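Local coordinates for protein uncharacterized tRNA/rRNA methyltransferase HI_0380 (Haemophilus influenzae, PDB 3ILK) that probably transfers methyl groups from S-adenosyl-L-methionine to tRNA or rRNA, as a dimeric member of the TrmH family of SPOUT RNA methyltransferases, at residues R96-V102 against E155-A159; A25-K29 against S52-I58; D66-E70 against E124-C128. All blocks are in the same frame, centred on the assembly; numbering follows the deposited sequence.

Contact 1: residues R96-V102 against E155-A159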
loop_
_atom_site.group_PDB
_atom_site.type_symbol
_atom_site.label_atom_id
_atom_site.label_comp_id
_atom_site.label_asym_id
_atom_site.label_seq_id
_atom_site.Cartn_x
_atom_site.Cartn_y
_atom_site.Cartn_z
ATOM N N ARG A 96 4.653 -12.882 -0.647
ATOM C CA ARG A 96 5.220 -12.084 -1.735
ATOM C C ARG A 96 6.042 -12.954 -2.710
ATOM O O ARG A 96 5.749 -12.994 -3.890
ATOM C CB ARG A 96 6.059 -10.925 -1.183
ATOM C CG ARG A 96 6.149 -9.797 -2.140
ATOM C CD ARG A 96 6.323 -8.457 -1.442
ATOM N NE ARG A 96 5.157 -8.104 -0.624
ATOM C CZ ARG A 96 5.111 -7.077 0.237
ATOM N NH1 ARG A 96 3.991 -6.850 0.919
ATOM N NH2 ARG A 96 6.176 -6.278 0.421
ATOM N N GLU A 97 7.063 -13.652 -2.217
ATOM C CA GLU A 97 7.859 -14.549 -3.073
ATOM C C GLU A 97 6.958 -15.610 -3.673
ATOM O O GLU A 97 7.070 -15.954 -4.813
ATOM C CB GLU A 97 8.946 -15.269 -2.282
ATOM C CG GLU A 97 10.078 -15.831 -3.166
ATOM C CD GLU A 97 11.001 -16.832 -2.433
ATOM O OE1 GLU A 97 11.131 -16.752 -1.177
ATOM O OE2 GLU A 97 11.620 -17.684 -3.127
ATOM N N CYS A 98 6.044 -16.131 -2.879
ATOM C CA CYS A 98 5.153 -17.156 -3.393
ATOM C C CYS A 98 4.362 -16.686 -4.646
ATOM O O CYS A 98 4.301 -17.398 -5.649
ATOM C CB CYS A 98 4.179 -17.567 -2.321
ATOM S SG CYS A 98 3.146 -18.866 -2.969
ATOM N N ALA A 99 3.789 -15.478 -4.565
ATOM C CA ALA A 99 3.028 -14.879 -5.676
ATOM C C ALA A 99 3.910 -14.645 -6.917
ATOM O O ALA A 99 3.484 -14.874 -8.068
ATOM C CB ALA A 99 2.365 -13.555 -5.206
ATOM N N GLU A 100 5.146 -14.208 -6.703
ATOM C CA GLU A 100 6.021 -14.031 -7.851
ATOM C C GLU A 100 6.260 -15.351 -8.574
ATOM O O GLU A 100 6.268 -15.376 -9.805
ATOM C CB GLU A 100 7.355 -13.425 -7.466
ATOM C CG GLU A 100 7.219 -11.982 -7.066
ATOM C CD GLU A 100 8.443 -11.504 -6.352
ATOM O OE1 GLU A 100 8.320 -10.518 -5.576
ATOM O OE2 GLU A 100 9.517 -12.140 -6.547
ATOM N N LYS A 101 6.439 -16.438 -7.814
ATOM C CA LYS A 101 6.572 -17.751 -8.439
ATOM C C LYS A 101 5.306 -18.192 -9.145
ATOM O O LYS A 101 5.390 -18.763 -10.197
ATOM C CB LYS A 101 6.869 -18.830 -7.407
ATOM C CG LYS A 101 8.306 -19.051 -7.022
ATOM C CD LYS A 101 8.277 -20.302 -6.103
ATOM C CE LYS A 101 9.246 -20.192 -4.969
ATOM N NZ LYS A 101 10.650 -20.461 -5.466
ATOM N N VAL A 102 4.135 -18.070 -8.497
ATOM C CA VAL A 102 2.894 -18.497 -9.127
ATOM C C VAL A 102 2.717 -17.774 -10.491
ATOM O O VAL A 102 2.503 -18.418 -11.543
ATOM C CB VAL A 102 1.721 -18.302 -8.141
ATOM C CG1 VAL A 102 0.398 -18.747 -8.742
ATOM C CG2 VAL A 102 1.995 -19.205 -6.872
ATOM N N GLU A 155 -1.904 -10.844 -2.627
ATOM C CA GLU A 155 -0.508 -10.855 -3.088
ATOM C C GLU A 155 -0.467 -11.429 -4.492
ATOM O O GLU A 155 0.293 -10.965 -5.323
ATOM C CB GLU A 155 0.399 -11.677 -2.147
ATOM C CG GLU A 155 0.879 -10.986 -0.867
ATOM C CD GLU A 155 1.786 -9.765 -1.072
ATOM O OE1 GLU A 155 2.476 -9.387 -0.120
ATOM O OE2 GLU A 155 1.843 -9.186 -2.174
ATOM N N LEU A 156 -1.326 -12.404 -4.779
ATOM C CA LEU A 156 -1.468 -12.889 -6.148
ATOM C C LEU A 156 -1.888 -11.798 -7.144
ATOM O O LEU A 156 -1.235 -11.594 -8.208
ATOM C CB LEU A 156 -2.365 -14.108 -6.238
ATOM C CG LEU A 156 -1.859 -15.404 -5.583
ATOM C CD1 LEU A 156 -3.059 -16.340 -5.519
ATOM C CD2 LEU A 156 -0.642 -16.056 -6.342
ATOM N N ARG A 157 -2.907 -11.037 -6.789
ATOM C CA ARG A 157 -3.328 -9.997 -7.676
ATOM C C ARG A 157 -2.220 -8.957 -7.864
ATOM O O ARG A 157 -1.979 -8.493 -9.001
ATOM C CB ARG A 157 -4.596 -9.323 -7.196
ATOM C CG ARG A 157 -5.125 -8.328 -8.221
ATOM C CD ARG A 157 -6.493 -7.729 -7.880
ATOM N NE ARG A 157 -6.945 -6.885 -8.995
ATOM C CZ ARG A 157 -7.565 -7.353 -10.075
ATOM N NH1 ARG A 157 -7.843 -8.638 -10.188
ATOM N NH2 ARG A 157 -7.888 -6.546 -11.054
HETATM N N MSE A 158 -1.553 -8.592 -6.762
HETATM C CA MSE A 158 -0.456 -7.593 -6.832
HETATM C C MSE A 158 0.679 -8.093 -7.726
HETATM O O MSE A 158 1.264 -7.317 -8.451
HETATM C CB MSE A 158 0.141 -7.284 -5.454
HETATM C CG MSE A 158 -0.820 -6.599 -4.499
HETATM SE SE MSE A 158 -1.405 -4.857 -5.181
HETATM C CE MSE A 158 0.372 -4.048 -5.148
ATOM N N ALA A 159 0.999 -9.388 -7.632
ATOM C CA ALA A 159 2.034 -9.972 -8.497
ATOM C C ALA A 159 1.626 -9.876 -9.975
ATOM O O ALA A 159 2.419 -9.476 -10.814
ATOM C CB ALA A 159 2.312 -11.413 -8.092
#
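Arg96 grips the carboxylate of Glu155 side-on, with two nitrogens directed at a single oxygen: Arg96 NE donates to Glu155 OE1 at 3.0 Å and Arg96 NH1 reaches the same OE1 at 3.1 Å. That oxygen lies almost in the guanidinium plane and is met on the syn side of the Glu155 carboxylate, while the planes of the two groups are turned 67° apart. A bend at chi3 (-64°) in Arg96 brings the NE edge round to the acid, and Glu155, bent at chi2, rises to meet it. Both groups are also engaged by the second subunit: Glu155 OE1 is hydrogen-bonded to Tyr154 OH of that subunit, and Glu155 OE2 pairs with its Arg96, an exchange that is reciprocated.

Beneath this salt bridge segments 96-102 and 155-159, on helices 95-104 and 145-169, cross at -53° with their axes 8.4 Å apart, and small residues permit the close approach. The methyl CB of Ala99 sits 3.6 Å from Ala159 CB and 3.3 Å from Glu155 O. Farther along, Leu156 CD2 comes within 3.7 Å of Val102 CB, next to strand 109-113, whose Ile109 and Ile111 back the pair. The contact thus grades from alanine-to-alanine packing into a charged cluster at the dimer interface, where the two guanidinium groups, one from each subunit, are probably neutralised by the shared glutamates.

Contact 2: residues A25-K29 against S52-I58. With SO4 (sulfate ion), chain I.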
loop_
_atom_site.group_PDB
_atom_site.type_symbol
_atom_site.label_atom_id
_atom_site.label_comp_id
_atom_site.label_asym_id
_atom_site.label_seq_id
_atom_site.Cartn_x
_atom_site.Cartn_y
_atom_site.Cartn_z
ATOM N N ALA A 25 -14.718 -17.680 -0.853
ATOM C CA ALA A 25 -15.184 -17.385 -2.229
ATOM C C ALA A 25 -15.281 -15.875 -2.447
ATOM O O ALA A 25 -14.817 -15.351 -3.447
ATOM C CB ALA A 25 -16.564 -18.000 -2.465
ATOM N N ARG A 26 -15.906 -15.185 -1.501
ATOM C CA ARG A 26 -15.876 -13.701 -1.497
ATOM C C ARG A 26 -14.440 -13.114 -1.580
ATOM O O ARG A 26 -14.142 -12.310 -2.500
ATOM C CB ARG A 26 -16.698 -13.175 -0.290
ATOM C CG ARG A 26 -16.858 -11.645 -0.228
ATOM C CD ARG A 26 -17.499 -11.247 1.078
ATOM N NE ARG A 26 -17.912 -9.832 1.105
ATOM C CZ ARG A 26 -18.531 -9.249 2.121
ATOM N NH1 ARG A 26 -18.842 -9.940 3.200
ATOM N NH2 ARG A 26 -18.850 -7.978 2.054
ATOM N N ALA A 27 -13.539 -13.521 -0.669
ATOM C CA ALA A 27 -12.122 -13.052 -0.704
ATOM C C ALA A 27 -11.457 -13.266 -2.079
ATOM O O ALA A 27 -10.894 -12.331 -2.664
ATOM C CB ALA A 27 -11.254 -13.708 0.422
HETATM N N MSE A 28 -11.602 -14.459 -2.611
HETATM C CA MSE A 28 -11.148 -14.763 -3.965
HETATM C C MSE A 28 -11.690 -13.804 -5.048
HETATM O O MSE A 28 -10.907 -13.328 -5.931
HETATM C CB MSE A 28 -11.567 -16.186 -4.361
HETATM C CG MSE A 28 -10.934 -17.289 -3.529
HETATM SE SE MSE A 28 -11.619 -19.063 -3.891
HETATM C CE MSE A 28 -11.358 -19.291 -5.774
ATOM N N LYS A 29 -13.007 -13.616 -5.067
ATOM C CA LYS A 29 -13.621 -12.782 -6.077
ATOM C C LYS A 29 -13.158 -11.320 -5.989
ATOM O O LYS A 29 -13.023 -10.672 -7.020
ATOM C CB LYS A 29 -15.162 -12.871 -6.043
ATOM C CG LYS A 29 -15.852 -12.247 -7.287
ATOM C CD LYS A 29 -17.319 -12.503 -7.279
ATOM C CE LYS A 29 -17.999 -11.992 -8.553
ATOM N NZ LYS A 29 -19.414 -12.376 -8.541
ATOM N N SER A 52 -21.080 -15.637 0.749
ATOM C CA SER A 52 -20.294 -15.361 -0.458
ATOM C C SER A 52 -20.573 -13.925 -0.938
ATOM O O SER A 52 -19.771 -13.310 -1.673
ATOM C CB SER A 52 -20.579 -16.399 -1.556
ATOM O OG SER A 52 -21.806 -16.093 -2.185
ATOM N N ALA A 53 -21.730 -13.410 -0.539
ATOM C CA ALA A 53 -22.054 -12.001 -0.743
ATOM C C ALA A 53 -21.960 -11.514 -2.208
ATOM O O ALA A 53 -21.409 -10.459 -2.469
ATOM C CB ALA A 53 -21.190 -11.104 0.211
ATOM N N GLY A 54 -22.488 -12.290 -3.143
ATOM C CA GLY A 54 -22.370 -11.994 -4.562
ATOM C C GLY A 54 -21.299 -12.844 -5.251
ATOM O O GLY A 54 -21.115 -12.761 -6.487
ATOM N N ALA A 55 -20.582 -13.652 -4.478
ATOM C CA ALA A 55 -19.633 -14.574 -5.065
ATOM C C ALA A 55 -20.217 -15.989 -5.172
ATOM O O ALA A 55 -19.487 -16.998 -5.093
ATOM C CB ALA A 55 -18.339 -14.577 -4.265
ATOM N N GLU A 56 -21.523 -16.092 -5.365
ATOM C CA GLU A 56 -22.160 -17.402 -5.446
ATOM C C GLU A 56 -21.618 -18.254 -6.594
ATOM O O GLU A 56 -21.544 -19.480 -6.475
ATOM C CB GLU A 56 -23.675 -17.288 -5.593
ATOM C CG GLU A 56 -24.416 -16.783 -4.354
ATOM C CD GLU A 56 -24.409 -15.260 -4.234
ATOM O OE1 GLU A 56 -23.712 -14.590 -5.026
ATOM O OE2 GLU A 56 -25.117 -14.724 -3.348
ATOM N N ASN A 57 -21.274 -17.609 -7.706
ATOM C CA ASN A 57 -20.814 -18.332 -8.882
ATOM C C ASN A 57 -19.634 -19.232 -8.520
ATOM O O ASN A 57 -19.547 -20.413 -8.969
ATOM C CB ASN A 57 -20.440 -17.363 -10.017
ATOM C CG ASN A 57 -19.286 -16.395 -9.629
ATOM O OD1 ASN A 57 -19.377 -15.609 -8.653
ATOM N ND2 ASN A 57 -18.198 -16.456 -10.395
ATOM N N ILE A 58 -18.739 -18.683 -7.691
ATOM C CA ILE A 58 -17.518 -19.404 -7.263
ATOM C C ILE A 58 -17.886 -20.642 -6.436
ATOM O O ILE A 58 -17.366 -21.711 -6.688
ATOM C CB ILE A 58 -16.499 -18.440 -6.575
ATOM C CG1 ILE A 58 -16.030 -17.365 -7.584
ATOM C CG2 ILE A 58 -15.358 -19.228 -5.901
ATOM C CD1 ILE A 58 -15.182 -16.182 -7.009
HETATM S S SO4 I . -20.638 -7.911 5.669
HETATM O O1 SO4 I . -21.402 -7.632 4.468
HETATM O O2 SO4 I . -21.241 -9.045 6.378
HETATM O O3 SO4 I . -19.273 -8.274 5.316
HETATM O O4 SO4 I . -20.606 -6.767 6.556
#
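Lys29 lays its extended chain over Ala55, its CD 3.8 Å from the methyl CB of that residue, before the ammonium group turns to polar partners. CG stands anti to the backbone N (chi1 -167°) and the remaining torsions are all near 180°, which carries Lys29 NZ past Ala55 to a 2.7 Å hydrogen bond with Gly54 O. A second, longer bond runs from Lys29 NZ to Asn57 OD1 (3.2 Å), met from above the carbonyl plane. Nearer the helix, Ile58 CD1 presses on Lys29 CB at 3.4 Å, a tight fit, while Ile58 CG2 packs against Ala25 CB and the selenomethionine methyl of Met28. Here helix 18-31 of the SPOUT methyltransferase domain rests on a type I' turn, Ser52 to Ala55, leading into helix 56-61. Arg26 runs outward, extended from CG to NE, and Ala53 CB lies 3.6 Å above one face of its guanidinium, toward the rim. At the edge of that group Arg26 NH1 donates to sulfate O3 (2.7 Å), with a weak second bond from NH2. The sulfate, probably from the crystallisation liquor, is also held by Asn20 and Asn144 of the second subunit, whose Tyr140 packs on both Arg26 and Lys29.

Contact 3: residues D66-E70 against E124-C128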
loop_
_atom_site.group_PDB
_atom_site.type_symbol
_atom_site.label_atom_id
_atom_site.label_comp_id
_atom_site.label_asym_id
_atom_site.label_seq_id
_atom_site.Cartn_x
_atom_site.Cartn_y
_atom_site.Cartn_z
ATOM N N ASP A 66 -12.822 -35.947 -2.378
ATOM C CA ASP A 66 -12.591 -36.690 -1.164
ATOM C C ASP A 66 -11.100 -36.848 -0.827
ATOM O O ASP A 66 -10.782 -37.392 0.202
ATOM C CB ASP A 66 -13.198 -38.101 -1.339
ATOM C CG ASP A 66 -13.648 -38.683 -0.048
ATOM O OD1 ASP A 66 -13.799 -37.888 0.910
ATOM O OD2 ASP A 66 -13.895 -39.918 0.018
ATOM N N SER A 67 -10.187 -36.400 -1.699
ATOM C CA SER A 67 -8.773 -36.665 -1.476
ATOM C C SER A 67 -7.902 -35.493 -1.985
ATOM O O SER A 67 -8.327 -34.678 -2.854
ATOM C CB SER A 67 -8.362 -37.963 -2.193
ATOM O OG SER A 67 -7.931 -37.722 -3.541
ATOM N N PHE A 68 -6.678 -35.450 -1.455
ATOM C CA PHE A 68 -5.795 -34.339 -1.644
ATOM C C PHE A 68 -5.308 -34.555 -3.078
ATOM O O PHE A 68 -5.248 -33.626 -3.845
ATOM C CB PHE A 68 -4.652 -34.416 -0.587
ATOM C CG PHE A 68 -3.531 -33.458 -0.819
ATOM C CD1 PHE A 68 -2.542 -33.734 -1.790
ATOM C CD2 PHE A 68 -3.448 -32.273 -0.095
ATOM C CE1 PHE A 68 -1.527 -32.865 -2.020
ATOM C CE2 PHE A 68 -2.393 -31.354 -0.307
ATOM C CZ PHE A 68 -1.432 -31.650 -1.305
ATOM N N ASP A 69 -5.008 -35.815 -3.418
ATOM C CA ASP A 69 -4.591 -36.188 -4.773
ATOM C C ASP A 69 -5.564 -35.729 -5.855
ATOM O O ASP A 69 -5.149 -35.126 -6.855
ATOM C CB ASP A 69 -4.340 -37.712 -4.863
ATOM C CG ASP A 69 -3.015 -38.099 -4.242
ATOM O OD1 ASP A 69 -2.353 -37.210 -3.681
ATOM O OD2 ASP A 69 -2.626 -39.279 -4.299
ATOM N N GLU A 70 -6.854 -35.958 -5.652
ATOM C CA GLU A 70 -7.838 -35.454 -6.613
ATOM C C GLU A 70 -7.837 -33.913 -6.595
ATOM O O GLU A 70 -7.834 -33.278 -7.675
ATOM C CB GLU A 70 -9.237 -36.028 -6.346
ATOM C CG GLU A 70 -9.326 -37.477 -6.728
ATOM C CD GLU A 70 -10.481 -38.188 -6.042
ATOM O OE1 GLU A 70 -11.279 -38.809 -6.761
ATOM O OE2 GLU A 70 -10.573 -38.148 -4.789
ATOM N N GLU A 124 0.665 -34.977 2.891
ATOM C CA GLU A 124 0.220 -33.764 2.169
ATOM C C GLU A 124 1.360 -32.746 2.031
ATOM O O GLU A 124 1.580 -32.247 0.920
ATOM C CB GLU A 124 -1.005 -33.105 2.782
ATOM C CG GLU A 124 -2.219 -34.085 2.706
ATOM C CD GLU A 124 -3.350 -33.737 3.691
ATOM O OE1 GLU A 124 -3.214 -32.855 4.537
ATOM O OE2 GLU A 124 -4.366 -34.407 3.619
ATOM N N LEU A 125 2.087 -32.463 3.136
ATOM C CA LEU A 125 3.286 -31.581 3.076
ATOM C C LEU A 125 4.309 -32.053 2.063
ATOM O O LEU A 125 4.876 -31.234 1.314
ATOM C CB LEU A 125 3.951 -31.446 4.456
ATOM C CG LEU A 125 3.111 -30.863 5.639
ATOM C CD1 LEU A 125 3.901 -31.000 6.980
ATOM C CD2 LEU A 125 2.688 -29.399 5.437
ATOM N N LEU A 126 4.585 -33.363 2.045
ATOM C CA LEU A 126 5.586 -33.912 1.111
ATOM C C LEU A 126 5.101 -33.688 -0.321
ATOM O O LEU A 126 5.899 -33.484 -1.235
ATOM C CB LEU A 126 5.865 -35.416 1.376
ATOM C CG LEU A 126 6.829 -36.170 0.423
ATOM C CD1 LEU A 126 8.216 -35.564 0.424
ATOM C CD2 LEU A 126 6.900 -37.692 0.752
ATOM N N LYS A 127 3.787 -33.671 -0.517
ATOM C CA LYS A 127 3.290 -33.441 -1.863
ATOM C C LYS A 127 3.259 -31.970 -2.313
ATOM O O LYS A 127 3.004 -31.713 -3.490
ATOM C CB LYS A 127 1.962 -34.150 -2.080
ATOM C CG LYS A 127 2.065 -35.685 -2.051
ATOM C CD LYS A 127 0.662 -36.308 -1.904
ATOM C CE LYS A 127 0.656 -37.802 -2.262
ATOM N NZ LYS A 127 -0.640 -38.389 -1.796
ATOM N N CYS A 128 3.614 -31.030 -1.434
ATOM C CA CYS A 128 3.777 -29.637 -1.839
ATOM C C CYS A 128 5.209 -29.298 -2.250
ATOM O O CYS A 128 6.139 -29.689 -1.563
ATOM C CB CYS A 128 3.429 -28.727 -0.716
ATOM S SG CYS A 128 1.730 -29.005 -0.196
#
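Phe68 packs its ring against Glu124, joining the N-terminal turn of helix 68-71 to helix 122-126 in the alpha/beta SPOUT domain. This is the close-packed part: Glu124 CB lies over the ring face in a CH-pi contact, 4.2 Å from the centroid and 26° off the normal, and Glu124 CG comes within 3.6 Å of Phe68 CD2. Lys127 CB approaches the ring obliquely at CE1, and Cys128 SG meets it at the edge, 4.3 Å from Phe68 CZ. The carboxylate of Glu124 belongs to a different network, bridging to Arg115 and accepting from the backbone N of Thr121, while its methylenes lie against the phenyl ring. Gly114, which probably contributes to the S-adenosyl-L-methionine site as in relatives, lies about 6 Å from the Glu124 side chain.

The other side of the contact is looser and borders solvent, where the exposed Asp69 meets Lys127 in a salt bridge, and Lys127 NZ also pairs with Glu123. The lysine slides past the phenyl group with its chain extended beyond CG and crosses the aspartate at about a right angle; Lys127 NZ donates to Asp69 OD1 at 2.8 Å, on the syn side and 22° out of the carboxylate plane.

How the contacts relate
From the N terminus, contact 2 comes first: 25-29 meets 52-58 and closes a short loop that holds strand 35-39 and helix 46-50. It is complete before either of the other contacts opens. Contact 3 then begins at 66-70, contact 1 opens at 96-102, contact 3 closes at 124-128 and contact 1 at 155-159, so these two cross along the chain. Contact 2 ties helix 18-31 to the start of helix 56-61, contact 3 links the helices that follow strands 63-65 and 109-113, and contact 1 joins helix 95-104 to the long helix 145-169. Contacts 1 and 2 both touch the second subunit, their centres 21 Å apart, whereas contact 3 has no partner there.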